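Local coordinates for protein transmembrane oligosaccharyl transferase, putative (Archaeoglobus fulgidus, PDB 3VGP) that is a putative archaeal membrane oligosaccharyl transferase of the AglB family, represented here by its C-terminal globular domain, at residues A66-I78 and N126-M138. The protein carries 1 engineered substitution. Numbering follows the deposited sequence.
Sequences AKFFTAKSEDEAI and NFFNHTVLYRLHM
The backbone N of V132 donates to A71 O at 2.8 Å, joining the start of helix 132-138 to the turn between helices 58-69 and 74-84. One helical turn on, R135 folds back over this junction: a bend at chi3 (-79°) brings its guanidinium edge to K72 O, and NH2 donates to that oxygen in an unusually short bond (2.5 Å) whose exact length is doubtful, with a weak second bond to H130 O. One water joins K72 O to H130 O, while another links R135 NH1 to E74 N. A weak backbone bond runs from L133 N to F69 O (3.4 Å). T131 is the N-cap of the helix, OG1 accepting from Y134 N and donating to F128 O.

Beyond the polar centre, K72 bends at chi2 and chi4 and lays CE over one face of the F127 ring, a CH-pi contact 3.8 Å from the centroid. V132 points into the turn, its CG2 lying 3.9 Å from A77 CB and also over one face of the R135 guanidinium, toward its rim. Further along the helix, L133 CD1 meets F69 CD1 at 3.9 Å, and L136 CD1 reaches the F68 ring edge at CE2 (3.8 Å).

Segments 74-78 and 132-138 run nearly perpendicular (85°). F68, F69 and L133 rest on strand 88-91, L136 on strand 147-153, and T70 and F127 on helix 105-111.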
loop_
_atom_site.group_PDB
_atom_site.type_symbol
_atom_site.label_atom_id
_atom_site.label_comp_id
_atom_site.label_asym_id
_atom_site.label_seq_id
_atom_site.Cartn_x
_atom_site.Cartn_y
_atom_site.Cartn_z
ATOM N N ALA A 66 1.254 5.538 -4.295
ATOM C CA ALA A 66 0.180 6.256 -4.970
ATOM C C ALA A 66 -0.003 5.756 -6.408
ATOM O O ALA A 66 -1.126 5.530 -6.855
ATOM C CB ALA A 66 0.466 7.759 -4.956
ATOM N N LYS A 67 1.096 5.579 -7.134
ATOM C CA LYS A 67 1.009 5.094 -8.508
ATOM C C LYS A 67 0.427 3.685 -8.530
ATOM O O LYS A 67 -0.341 3.323 -9.423
ATOM C CB LYS A 67 2.396 5.082 -9.155
ATOM C CG LYS A 67 2.986 6.461 -9.427
ATOM C CD LYS A 67 2.258 7.183 -10.552
ATOM C CE LYS A 67 2.974 8.480 -10.914
ATOM N NZ LYS A 67 2.283 9.232 -12.002
ATOM N N PHE A 68 0.802 2.891 -7.536
ATOM C CA PHE A 68 0.331 1.518 -7.432
ATOM C C PHE A 68 -1.164 1.476 -7.132
ATOM O O PHE A 68 -1.929 0.816 -7.834
ATOM C CB PHE A 68 1.102 0.796 -6.320
ATOM C CG PHE A 68 0.611 -0.596 -6.034
ATOM C CD1 PHE A 68 1.172 -1.695 -6.670
ATOM C CD2 PHE A 68 -0.417 -0.805 -5.122
ATOM C CE1 PHE A 68 0.718 -2.981 -6.402
ATOM C CE2 PHE A 68 -0.879 -2.087 -4.847
ATOM C CZ PHE A 68 -0.308 -3.177 -5.490
ATOM N N PHE A 69 -1.578 2.194 -6.092
ATOM C CA PHE A 69 -2.979 2.199 -5.697
ATOM C C PHE A 69 -3.920 2.796 -6.736
ATOM O O PHE A 69 -5.029 2.292 -6.918
ATOM C CB PHE A 69 -3.154 2.915 -4.350
ATOM C CG PHE A 69 -2.646 2.119 -3.165
ATOM C CD1 PHE A 69 -2.924 0.751 -3.057
ATOM C CD2 PHE A 69 -1.913 2.734 -2.153
ATOM C CE1 PHE A 69 -2.477 0.014 -1.955
ATOM C CE2 PHE A 69 -1.463 2.011 -1.047
ATOM C CZ PHE A 69 -1.745 0.647 -0.946
ATOM N N THR A 70 -3.480 3.842 -7.430
ATOM C CA THR A 70 -4.324 4.482 -8.438
ATOM C C THR A 70 -4.279 3.834 -9.820
ATOM O O THR A 70 -4.986 4.269 -10.735
ATOM C CB THR A 70 -3.985 5.989 -8.578
ATOM O OG1 THR A 70 -2.604 6.150 -8.929
ATOM C CG2 THR A 70 -4.248 6.706 -7.269
ATOM N N ALA A 71 -3.464 2.794 -9.981
ATOM C CA ALA A 71 -3.378 2.112 -11.268
ATOM C C ALA A 71 -4.740 1.536 -11.640
ATOM O O ALA A 71 -5.473 1.053 -10.778
ATOM C CB ALA A 71 -2.341 0.996 -11.208
ATOM N N LYS A 72 -5.079 1.600 -12.925
ATOM C CA LYS A 72 -6.350 1.071 -13.408
ATOM C C LYS A 72 -6.205 -0.380 -13.859
ATOM O O LYS A 72 -7.187 -1.122 -13.913
ATOM C CB LYS A 72 -6.870 1.924 -14.567
ATOM C CG LYS A 72 -7.315 3.325 -14.157
ATOM C CD LYS A 72 -8.538 3.266 -13.249
ATOM C CE LYS A 72 -8.981 4.652 -12.794
ATOM N NZ LYS A 72 -9.366 5.530 -13.938
ATOM N N SER A 73 -4.980 -0.781 -14.186
ATOM C CA SER A 73 -4.724 -2.148 -14.626
ATOM C C SER A 73 -3.757 -2.843 -13.680
ATOM O O SER A 73 -2.787 -2.247 -13.216
ATOM C CB SER A 73 -4.144 -2.160 -16.045
ATOM O OG SER A 73 -2.783 -1.764 -16.055
ATOM N N GLU A 74 -4.026 -4.111 -13.395
ATOM C CA GLU A 74 -3.169 -4.875 -12.499
ATOM C C GLU A 74 -1.746 -4.967 -13.045
ATOM O O GLU A 74 -0.786 -5.039 -12.282
ATOM C CB GLU A 74 -3.744 -6.278 -12.289
ATOM C CG GLU A 74 -2.867 -7.166 -11.423
ATOM C CD GLU A 74 -3.516 -8.494 -11.075
ATOM O OE1 GLU A 74 -4.318 -9.010 -11.882
ATOM O OE2 GLU A 74 -3.203 -9.034 -9.994
ATOM N N ASP A 75 -1.615 -4.969 -14.369
ATOM C CA ASP A 75 -0.301 -5.047 -15.000
ATOM C C ASP A 75 0.605 -3.895 -14.579
ATOM O O ASP A 75 1.797 -4.088 -14.343
ATOM C CB ASP A 75 -0.446 -5.064 -16.523
ATOM C CG ASP A 75 -0.280 -6.451 -17.103
ATOM O OD1 ASP A 75 -1.027 -7.366 -16.694
ATOM O OD2 ASP A 75 0.606 -6.629 -17.965
ATOM N N GLU A 76 0.036 -2.699 -14.475
ATOM C CA GLU A 76 0.800 -1.524 -14.069
ATOM C C GLU A 76 1.156 -1.604 -12.586
ATOM O O GLU A 76 2.250 -1.217 -12.173
ATOM C CB GLU A 76 -0.004 -0.253 -14.339
ATOM N N ALA A 77 0.221 -2.106 -11.786
ATOM C CA ALA A 77 0.441 -2.229 -10.352
ATOM C C ALA A 77 1.535 -3.247 -10.042
ATOM O O ALA A 77 2.449 -2.965 -9.271
ATOM C CB ALA A 77 -0.859 -2.626 -9.657
ATOM N N ILE A 78 1.448 -4.427 -10.648
ATOM C CA ILE A 78 2.436 -5.463 -10.394
ATOM C C ILE A 78 3.825 -5.043 -10.874
ATOM O O ILE A 78 4.834 -5.450 -10.301
ATOM C CB ILE A 78 2.013 -6.810 -11.037
ATOM C CG1 ILE A 78 2.941 -7.928 -10.560
ATOM C CG2 ILE A 78 2.031 -6.706 -12.544
ATOM C CD1 ILE A 78 2.976 -8.087 -9.047
ATOM N N ASN A 126 -16.028 7.386 -8.610
ATOM C CA ASN A 126 -15.993 6.597 -9.830
ATOM C C ASN A 126 -14.549 6.226 -10.179
ATOM O O ASN A 126 -14.272 5.099 -10.594
ATOM C CB ASN A 126 -16.638 7.378 -10.977
ATOM C CG ASN A 126 -16.748 6.558 -12.240
ATOM O OD1 ASN A 126 -17.303 5.458 -12.231
ATOM N ND2 ASN A 126 -16.219 7.086 -13.338
ATOM N N PHE A 127 -13.631 7.173 -10.006
ATOM C CA PHE A 127 -12.222 6.921 -10.289
ATOM C C PHE A 127 -11.764 5.796 -9.368
ATOM O O PHE A 127 -11.201 4.799 -9.817
ATOM C CB PHE A 127 -11.377 8.170 -10.007
ATOM C CG PHE A 127 -9.926 8.019 -10.375
ATOM C CD1 PHE A 127 -9.489 8.298 -11.667
ATOM C CD2 PHE A 127 -8.998 7.580 -9.435
ATOM C CE1 PHE A 127 -8.148 8.142 -12.018
ATOM C CE2 PHE A 127 -7.656 7.419 -9.774
ATOM C CZ PHE A 127 -7.230 7.701 -11.070
ATOM N N PHE A 128 -12.012 5.970 -8.075
ATOM C CA PHE A 128 -11.627 4.974 -7.079
ATOM C C PHE A 128 -12.126 3.568 -7.423
ATOM O O PHE A 128 -11.376 2.597 -7.338
ATOM C CB PHE A 128 -12.165 5.365 -5.698
ATOM C CG PHE A 128 -11.919 4.325 -4.648
ATOM C CD1 PHE A 128 -10.660 4.181 -4.076
ATOM C CD2 PHE A 128 -12.925 3.434 -4.285
ATOM C CE1 PHE A 128 -10.403 3.166 -3.168
ATOM C CE2 PHE A 128 -12.673 2.410 -3.377
ATOM C CZ PHE A 128 -11.407 2.278 -2.820
ATOM N N ASN A 129 -13.389 3.455 -7.822
ATOM C CA ASN A 129 -13.949 2.145 -8.138
ATOM C C ASN A 129 -13.291 1.394 -9.294
ATOM O O ASN A 129 -13.502 0.189 -9.442
ATOM C CB ASN A 129 -15.454 2.253 -8.393
ATOM C CG ASN A 129 -16.228 2.663 -7.154
ATOM O OD1 ASN A 129 -15.799 2.417 -6.024
ATOM N ND2 ASN A 129 -17.385 3.277 -7.359
ATOM N N HIS A 130 -12.499 2.082 -10.111
ATOM C CA HIS A 130 -11.832 1.407 -11.221
ATOM C C HIS A 130 -10.353 1.149 -10.960
ATOM O O HIS A 130 -9.635 0.696 -11.850
ATOM C CB HIS A 130 -11.973 2.214 -12.515
ATOM C CG HIS A 130 -13.372 2.263 -13.049
ATOM N ND1 HIS A 130 -14.345 3.077 -12.513
ATOM C CD2 HIS A 130 -13.961 1.591 -14.067
ATOM C CE1 HIS A 130 -15.474 2.908 -13.178
ATOM N NE2 HIS A 130 -15.269 2.011 -14.125
ATOM N N THR A 131 -9.898 1.422 -9.741
ATOM C CA THR A 131 -8.484 1.239 -9.404
ATOM C C THR A 131 -8.161 -0.149 -8.874
ATOM O O THR A 131 -9.050 -0.917 -8.511
ATOM C CB THR A 131 -8.028 2.227 -8.316
ATOM O OG1 THR A 131 -8.725 1.939 -7.095
ATOM C CG2 THR A 131 -8.318 3.660 -8.734
ATOM N N VAL A 132 -6.870 -0.455 -8.828
ATOM C CA VAL A 132 -6.415 -1.729 -8.299
ATOM C C VAL A 132 -6.709 -1.728 -6.796
ATOM O O VAL A 132 -7.009 -2.773 -6.211
ATOM C CB VAL A 132 -4.905 -1.921 -8.558
ATOM C CG1 VAL A 132 -4.346 -3.015 -7.657
ATOM C CG2 VAL A 132 -4.684 -2.293 -10.021
ATOM N N LEU A 133 -6.637 -0.551 -6.173
ATOM C CA LEU A 133 -6.929 -0.443 -4.744
ATOM C C LEU A 133 -8.350 -0.930 -4.474
ATOM O O LEU A 133 -8.608 -1.598 -3.466
ATOM C CB LEU A 133 -6.770 1.005 -4.257
ATOM C CG LEU A 133 -7.207 1.320 -2.819
ATOM C CD1 LEU A 133 -6.590 0.341 -1.816
ATOM C CD2 LEU A 133 -6.800 2.747 -2.482
ATOM N N TYR A 134 -9.279 -0.594 -5.366
ATOM C CA TYR A 134 -10.656 -1.042 -5.184
ATOM C C TYR A 134 -10.677 -2.567 -5.240
ATOM O O TYR A 134 -11.274 -3.227 -4.387
ATOM C CB TYR A 134 -11.565 -0.488 -6.290
ATOM C CG TYR A 134 -12.972 -1.054 -6.240
ATOM C CD1 TYR A 134 -13.987 -0.399 -5.539
ATOM C CD2 TYR A 134 -13.275 -2.267 -6.857
ATOM C CE1 TYR A 134 -15.271 -0.941 -5.451
ATOM C CE2 TYR A 134 -14.554 -2.819 -6.776
ATOM C CZ TYR A 134 -15.544 -2.149 -6.071
ATOM O OH TYR A 134 -16.809 -2.686 -5.998
ATOM N N ARG A 135 -10.019 -3.127 -6.249
ATOM C CA ARG A 135 -9.978 -4.574 -6.408
ATOM C C ARG A 135 -9.282 -5.278 -5.254
ATOM O O ARG A 135 -9.532 -6.455 -5.002
ATOM C CB ARG A 135 -9.332 -4.935 -7.743
ATOM C CG ARG A 135 -10.341 -4.956 -8.885
ATOM C CD ARG A 135 -9.656 -4.900 -10.225
ATOM N NE ARG A 135 -9.235 -3.542 -10.542
ATOM C CZ ARG A 135 -8.466 -3.223 -11.575
ATOM N NH1 ARG A 135 -8.027 -4.170 -12.394
ATOM N NH2 ARG A 135 -8.141 -1.959 -11.789
ATOM N N LEU A 136 -8.406 -4.565 -4.553
ATOM C CA LEU A 136 -7.737 -5.155 -3.401
ATOM C C LEU A 136 -8.658 -5.097 -2.186
ATOM O O LEU A 136 -9.162 -6.119 -1.713
ATOM C CB LEU A 136 -6.434 -4.406 -3.072
ATOM C CG LEU A 136 -5.241 -4.604 -4.010
ATOM C CD1 LEU A 136 -4.166 -3.572 -3.727
ATOM C CD2 LEU A 136 -4.687 -6.006 -3.812
ATOM N N HIS A 137 -8.900 -3.886 -1.701
ATOM C CA HIS A 137 -9.700 -3.688 -0.501
ATOM C C HIS A 137 -11.191 -4.002 -0.572
ATOM O O HIS A 137 -11.741 -4.585 0.365
ATOM C CB HIS A 137 -9.522 -2.254 -0.005
ATOM C CG HIS A 137 -9.819 -2.079 1.449
ATOM N ND1 HIS A 137 -8.931 -2.448 2.437
ATOM C CD2 HIS A 137 -10.908 -1.588 2.085
ATOM C CE1 HIS A 137 -9.461 -2.187 3.619
ATOM N NE2 HIS A 137 -10.659 -1.665 3.433
HETATM N N MSE A 138 -11.850 -3.607 -1.654
HETATM C CA MSE A 138 -13.289 -3.844 -1.776
HETATM C C MSE A 138 -13.652 -5.263 -2.193
HETATM O O MSE A 138 -14.725 -5.750 -1.844
HETATM C CB MSE A 138 -13.922 -2.871 -2.779
HETATM C CG MSE A 138 -13.570 -1.408 -2.587
HETATM SE SE MSE A 138 -13.587 -0.776 -0.780
HETATM C CE MSE A 138 -11.770 -0.209 -0.726
HETATM O O HOH W 1 -10.314 -0.252 -14.258
HETATM O O HOH W 2 -6.444 -5.089 -14.609
#